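Local coordinates for protein 4-alpha-glucanotransferase (Aquifex aeolicus, PDB 1TZ7) that is an amylomaltase, also called disproportionating enzyme or D-enzyme, a 4-alpha-glucanotransferase built round a barrel of eight parallel strands, at residues Tyr88-Pro93 with Val120-Lys125; Leu112-Glu118 with Asn478-Lys484. All coordinates share one frame; numbering follows the deposited sequence.

Contact 1: residues Tyr88-Pro93 with Val120-Lys125; sequences YVLIDP and VYEYKK
Lys124 reaches from helix 117-133 into the bend of residues 88-93, and its ammonium group is gripped by two backbone carbonyls. Lys124 NZ lies 2.5 Å from Val89 O, standing well above that carbonyl plane, and 2.9 Å from Ile91 O, tilted 27° from the plane. A lysine suits this buried place: its long chain crosses the apolar layer, and its positive end satisfies two carbonyl oxygens of the turning chain. CB points at the other segment, while bends at chi2 (-122°) and chi4 swing NZ between the oxygens.

The tight packing continues at Val89, whose CG1 presses on Tyr121 CD1 at 3.4 Å and meets Val120 CG2 at 3.9 Å. The branched valines suit this apolar patch, where they meet methyl groups and ring carbons. Tyr88 crosses Lys124 with the edge of its ring at CB, and Tyr88 OH donates to Tyr121 O over 2.6 Å, taking up a helix carbonyl whose bond from Lys125 N is weak.

Toward Lys125 the contact loosens: its CB stands 4.0 Å from Tyr88 CE1, the chain passes the Tyr88 hydroxyl before its amine leads away, and both residues are partly exposed.

Tyr121 OH is held by Thr69 and Asn75. Helix 192-218 packs on the loop through Val201 against Tyr88 and through Val204 and Phe205 against Ile91, placing the 88-93 bend between that helix and helix 117-133, just ahead of helix 94-98.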
# COMPACT_ATOMS: atom_id res chain seq x y z
N TYR A 88 -10.42 -4.77 7.59
CA TYR A 88 -11.01 -5.90 8.32
C TYR A 88 -11.29 -7.12 7.42
O TYR A 88 -11.41 -8.24 7.91
CB TYR A 88 -12.30 -5.47 9.07
CG TYR A 88 -13.54 -5.29 8.19
CD1 TYR A 88 -14.38 -6.37 7.89
CD2 TYR A 88 -13.88 -4.03 7.68
CE1 TYR A 88 -15.52 -6.20 7.10
CE2 TYR A 88 -15.02 -3.86 6.88
CZ TYR A 88 -15.83 -4.94 6.60
OH TYR A 88 -16.95 -4.77 5.82
N VAL A 89 -11.38 -6.89 6.10
CA VAL A 89 -11.62 -8.00 5.15
C VAL A 89 -10.38 -8.89 4.98
O VAL A 89 -10.47 -9.98 4.40
CB VAL A 89 -12.09 -7.48 3.76
CG1 VAL A 89 -13.43 -6.78 3.87
CG2 VAL A 89 -11.05 -6.56 3.13
N LEU A 90 -9.23 -8.42 5.48
CA LEU A 90 -7.99 -9.21 5.44
C LEU A 90 -7.86 -10.12 6.67
O LEU A 90 -6.89 -10.85 6.79
CB LEU A 90 -6.78 -8.28 5.36
CG LEU A 90 -6.80 -7.24 4.24
CD1 LEU A 90 -5.54 -6.39 4.30
CD2 LEU A 90 -6.94 -7.90 2.89
N ILE A 91 -8.82 -10.06 7.57
CA ILE A 91 -8.77 -10.86 8.78
C ILE A 91 -9.08 -12.32 8.48
O ILE A 91 -10.00 -12.62 7.71
CB ILE A 91 -9.74 -10.30 9.84
CG1 ILE A 91 -9.19 -9.00 10.43
CG2 ILE A 91 -9.98 -11.33 10.95
CD1 ILE A 91 -10.18 -8.23 11.30
N ASP A 92 -8.31 -13.21 9.09
CA ASP A 92 -8.55 -14.64 8.99
C ASP A 92 -9.65 -15.06 9.98
O ASP A 92 -9.45 -15.00 11.19
CB ASP A 92 -7.26 -15.41 9.30
CG ASP A 92 -7.46 -16.91 9.38
OD1 ASP A 92 -8.40 -17.42 8.72
OD2 ASP A 92 -6.74 -17.65 10.07
N PRO A 93 -10.80 -15.48 9.46
CA PRO A 93 -11.95 -15.82 10.31
C PRO A 93 -11.79 -17.15 11.05
O PRO A 93 -12.55 -17.44 11.97
CB PRO A 93 -13.12 -15.90 9.31
CG PRO A 93 -12.48 -16.23 8.00
CD PRO A 93 -11.10 -15.65 8.03
N VAL A 120 -17.32 -10.09 0.81
CA VAL A 120 -16.48 -10.23 2.00
C VAL A 120 -16.65 -9.05 2.98
O VAL A 120 -16.50 -9.22 4.18
CB VAL A 120 -14.97 -10.42 1.65
CG1 VAL A 120 -14.77 -11.66 0.79
CG2 VAL A 120 -14.41 -9.18 0.96
N TYR A 121 -16.97 -7.87 2.45
CA TYR A 121 -17.34 -6.73 3.31
C TYR A 121 -18.49 -7.13 4.22
O TYR A 121 -18.47 -6.86 5.41
CB TYR A 121 -17.75 -5.51 2.47
CG TYR A 121 -16.59 -4.77 1.84
CD1 TYR A 121 -15.48 -4.38 2.60
CD2 TYR A 121 -16.59 -4.45 0.49
CE1 TYR A 121 -14.41 -3.71 2.01
CE2 TYR A 121 -15.53 -3.77 -0.10
CZ TYR A 121 -14.45 -3.41 0.66
OH TYR A 121 -13.40 -2.74 0.07
N GLU A 122 -19.50 -7.78 3.63
CA GLU A 122 -20.71 -8.16 4.37
C GLU A 122 -20.48 -9.39 5.24
O GLU A 122 -20.93 -9.45 6.39
CB GLU A 122 -21.87 -8.44 3.39
CG GLU A 122 -22.55 -7.19 2.87
CD GLU A 122 -23.37 -6.47 3.93
OE1 GLU A 122 -23.61 -7.07 5.01
OE2 GLU A 122 -23.78 -5.32 3.70
N TYR A 123 -19.77 -10.38 4.68
CA TYR A 123 -19.59 -11.67 5.33
C TYR A 123 -18.64 -11.58 6.53
O TYR A 123 -18.93 -12.11 7.60
CB TYR A 123 -19.05 -12.70 4.33
CG TYR A 123 -18.74 -14.04 4.95
CD1 TYR A 123 -19.70 -14.73 5.68
CD2 TYR A 123 -17.48 -14.62 4.80
CE1 TYR A 123 -19.41 -15.96 6.25
CE2 TYR A 123 -17.18 -15.85 5.37
CZ TYR A 123 -18.16 -16.52 6.09
OH TYR A 123 -17.88 -17.73 6.66
N LYS A 124 -17.52 -10.90 6.35
CA LYS A 124 -16.53 -10.77 7.42
C LYS A 124 -17.02 -9.80 8.51
O LYS A 124 -16.66 -9.94 9.67
CB LYS A 124 -15.19 -10.30 6.86
CG LYS A 124 -14.55 -11.29 5.88
CD LYS A 124 -13.17 -11.72 6.34
CE LYS A 124 -12.54 -12.72 5.38
NZ LYS A 124 -11.15 -12.34 5.01
N LYS A 125 -17.84 -8.82 8.12
CA LYS A 125 -18.49 -7.94 9.09
C LYS A 125 -19.44 -8.73 9.98
O LYS A 125 -19.55 -8.46 11.17
CB LYS A 125 -19.25 -6.82 8.38
CG LYS A 125 -19.77 -5.72 9.32
CD LYS A 125 -20.94 -4.93 8.70
CE LYS A 125 -20.44 -3.90 7.70
NZ LYS A 125 -21.47 -3.59 6.65

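Contact 2: residues Leu112-Glu118 with Asn478-Lys484; sequences LGEALYE and NWRWRIK
The Tyr117 ring stands nearly perpendicular to the Arg480 guanidinium, the planes 81° apart, with Tyr117 CD1 centred over one guanidinium face and the ring turned edge-on. Beyond this edge Tyr117 OH donates to Trp479 O at 2.6 Å, somewhat tilted from the carbonyl plane. A tyrosine thus serves twice, its ring edge set over the guanidinium face and its hydroxyl closing off a backbone oxygen.

The rim of the same guanidinium is used for charge and hydrogen bonding. Arg480 NH1 forms a salt bridge with Glu118 OE1 at 2.8 Å, in the guanidinium plane and on the syn side of a carboxylate turned only a little from that plane, and it also bonds to Ala115 O at 3.2 Å. The bend at chi3 (91°) turns the arginine's planar end back to this carbonyl, to which NE adds a weak bond.

The two backbones run roughly antiparallel, yet neither forms a regular strand. They are joined through Ala115 N, which donates to Arg480 O at 2.9 Å, nearly straight at 174°; alanine's lone methyl, with Ala115 CB 3.6 Å from Arg480 O, is consistent with so close an approach. Leu116 then takes the N-cap position of helix 117-133, so the connection joins the approach to this helix to the long loop between helices 457-460 and 491-500.

Arg482 points its side chain toward the other segment, where NE stands above the plane of the Gly113 carbonyl, 3.0 Å from its O. Its NH2 is held by Ser35 O. At the exposed edge Lys484 crosses Glu114 obliquely: NZ makes a weak 3.3 Å salt bridge to OE2 and also bonds to Arg482 O.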
# COMPACT_ATOMS: atom_id res chain seq x y z
N LEU A 112 -11.53 -20.67 -5.36
CA LEU A 112 -10.45 -19.73 -5.64
C LEU A 112 -10.73 -18.98 -6.94
O LEU A 112 -10.74 -19.58 -8.03
CB LEU A 112 -9.10 -20.47 -5.75
CG LEU A 112 -8.62 -21.29 -4.55
CD1 LEU A 112 -7.11 -21.45 -4.46
CD2 LEU A 112 -9.27 -20.97 -3.21
N GLY A 113 -10.97 -17.68 -6.83
CA GLY A 113 -11.11 -16.82 -7.99
C GLY A 113 -10.67 -15.41 -7.67
O GLY A 113 -9.77 -15.19 -6.86
N GLU A 114 -11.31 -14.44 -8.31
CA GLU A 114 -11.03 -13.03 -8.04
C GLU A 114 -11.58 -12.61 -6.67
O GLU A 114 -12.50 -13.23 -6.15
CB GLU A 114 -11.64 -12.14 -9.13
CG GLU A 114 -11.12 -12.43 -10.54
CD GLU A 114 -9.68 -12.00 -10.74
OE1 GLU A 114 -9.46 -10.92 -11.31
OE2 GLU A 114 -8.76 -12.76 -10.32
N ALA A 115 -11.00 -11.55 -6.11
CA ALA A 115 -11.40 -11.06 -4.79
C ALA A 115 -12.85 -10.62 -4.81
O ALA A 115 -13.25 -9.79 -5.62
CB ALA A 115 -10.51 -9.92 -4.36
N LEU A 116 -13.64 -11.19 -3.90
CA LEU A 116 -15.07 -10.96 -3.86
C LEU A 116 -15.38 -9.84 -2.85
O LEU A 116 -15.97 -10.09 -1.80
CB LEU A 116 -15.80 -12.25 -3.45
CG LEU A 116 -16.16 -13.31 -4.52
CD1 LEU A 116 -15.71 -13.03 -5.95
CD2 LEU A 116 -15.92 -14.76 -4.08
N TYR A 117 -14.99 -8.61 -3.20
CA TYR A 117 -15.03 -7.49 -2.25
C TYR A 117 -16.44 -7.29 -1.68
O TYR A 117 -16.63 -7.27 -0.47
CB TYR A 117 -14.53 -6.21 -2.92
CG TYR A 117 -13.03 -6.12 -2.99
CD1 TYR A 117 -12.36 -6.24 -4.20
CD2 TYR A 117 -12.27 -5.92 -1.84
CE1 TYR A 117 -10.98 -6.17 -4.27
CE2 TYR A 117 -10.89 -5.84 -1.89
CZ TYR A 117 -10.25 -5.96 -3.11
OH TYR A 117 -8.88 -5.89 -3.16
N GLU A 118 -17.42 -7.14 -2.57
CA GLU A 118 -18.81 -6.93 -2.16
C GLU A 118 -19.21 -7.93 -1.09
O GLU A 118 -19.78 -7.55 -0.04
CB GLU A 118 -19.76 -7.06 -3.36
CG GLU A 118 -19.67 -5.91 -4.37
CD GLU A 118 -18.63 -6.16 -5.45
OE1 GLU A 118 -17.87 -7.14 -5.33
OE2 GLU A 118 -18.59 -5.37 -6.43
N ASN A 478 -10.49 -2.87 -10.28
CA ASN A 478 -9.10 -3.04 -9.86
C ASN A 478 -8.97 -3.78 -8.54
O ASN A 478 -9.96 -3.94 -7.81
CB ASN A 478 -8.42 -1.68 -9.77
CG ASN A 478 -8.52 -0.90 -11.06
OD1 ASN A 478 -8.00 -1.31 -12.09
ND2 ASN A 478 -9.19 0.24 -11.00
N TRP A 479 -7.75 -4.21 -8.23
CA TRP A 479 -7.39 -4.76 -6.92
C TRP A 479 -8.03 -6.12 -6.67
O TRP A 479 -8.14 -6.56 -5.53
CB TRP A 479 -7.78 -3.79 -5.80
CG TRP A 479 -7.50 -2.36 -6.14
CD1 TRP A 479 -8.41 -1.39 -6.42
CD2 TRP A 479 -6.21 -1.74 -6.24
NE1 TRP A 479 -7.77 -0.20 -6.68
CE2 TRP A 479 -6.42 -0.39 -6.58
CE3 TRP A 479 -4.90 -2.19 -6.07
CZ2 TRP A 479 -5.37 0.51 -6.76
CZ3 TRP A 479 -3.86 -1.30 -6.25
CH2 TRP A 479 -4.10 0.04 -6.59
N ARG A 480 -8.42 -6.79 -7.75
CA ARG A 480 -9.21 -8.00 -7.64
C ARG A 480 -8.38 -9.28 -7.87
O ARG A 480 -8.81 -10.36 -7.50
CB ARG A 480 -10.40 -7.94 -8.60
CG ARG A 480 -11.33 -6.71 -8.38
CD ARG A 480 -12.74 -6.85 -8.93
NE ARG A 480 -13.63 -7.38 -7.97
CZ ARG A 480 -14.71 -6.82 -7.43
NH1 ARG A 480 -15.38 -7.56 -6.60
NH2 ARG A 480 -15.09 -5.54 -7.61
N TRP A 481 -7.20 -9.15 -8.49
CA TRP A 481 -6.44 -10.35 -8.89
C TRP A 481 -6.03 -11.17 -7.68
O TRP A 481 -5.56 -10.63 -6.69
CB TRP A 481 -5.19 -10.00 -9.69
CG TRP A 481 -4.39 -11.25 -10.01
CD1 TRP A 481 -4.69 -12.20 -10.95
CD2 TRP A 481 -3.20 -11.69 -9.35
NE1 TRP A 481 -3.74 -13.19 -10.93
CE2 TRP A 481 -2.81 -12.91 -9.96
CE3 TRP A 481 -2.40 -11.18 -8.32
CZ2 TRP A 481 -1.67 -13.62 -9.57
CZ3 TRP A 481 -1.27 -11.89 -7.93
CH2 TRP A 481 -0.92 -13.09 -8.56
N ARG A 482 -6.20 -12.49 -7.79
CA ARG A 482 -5.71 -13.42 -6.78
C ARG A 482 -4.97 -14.57 -7.43
O ARG A 482 -5.26 -14.95 -8.57
CB ARG A 482 -6.88 -13.97 -5.95
CG ARG A 482 -7.67 -12.91 -5.21
CD ARG A 482 -8.21 -13.38 -3.86
NE ARG A 482 -9.22 -14.43 -4.01
CZ ARG A 482 -9.43 -15.41 -3.14
NH1 ARG A 482 -10.37 -16.31 -3.36
NH2 ARG A 482 -8.69 -15.50 -2.03
N ILE A 483 -4.03 -15.14 -6.69
CA ILE A 483 -3.43 -16.42 -7.05
C ILE A 483 -4.51 -17.48 -7.10
O ILE A 483 -5.31 -17.61 -6.17
CB ILE A 483 -2.35 -16.81 -5.99
CG1 ILE A 483 -1.19 -15.81 -6.02
CG2 ILE A 483 -1.85 -18.22 -6.25
CD1 ILE A 483 -0.35 -15.81 -4.74
N LYS A 484 -4.53 -18.25 -8.20
CA LYS A 484 -5.50 -19.34 -8.39
C LYS A 484 -4.79 -20.71 -8.54
O LYS A 484 -5.45 -21.75 -8.58
CB LYS A 484 -6.37 -19.08 -9.63
CG LYS A 484 -7.22 -17.83 -9.55
CD LYS A 484 -7.83 -17.48 -10.92
CE LYS A 484 -8.07 -15.99 -11.07
NZ LYS A 484 -6.79 -15.22 -11.21

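Helix 117-133 takes part in both contacts: contact 2 fastens its first turn and the chain leading into it, contact 1 the turns that follow. Contact 1 is largely buried and joins parts of the chain close in sequence; its centre lies about 14 Å from that of contact 2, which is only partly buried and brings in a loop some 360 residues later. The chemistry follows this difference. In the buried contact a lysine is satisfied by backbone oxygens amid valine and tyrosine packing, whereas the more open contact adds carboxylate partners for an arginine and a lysine. In both, a tyrosine hydroxyl donates to a main-chain carbonyl.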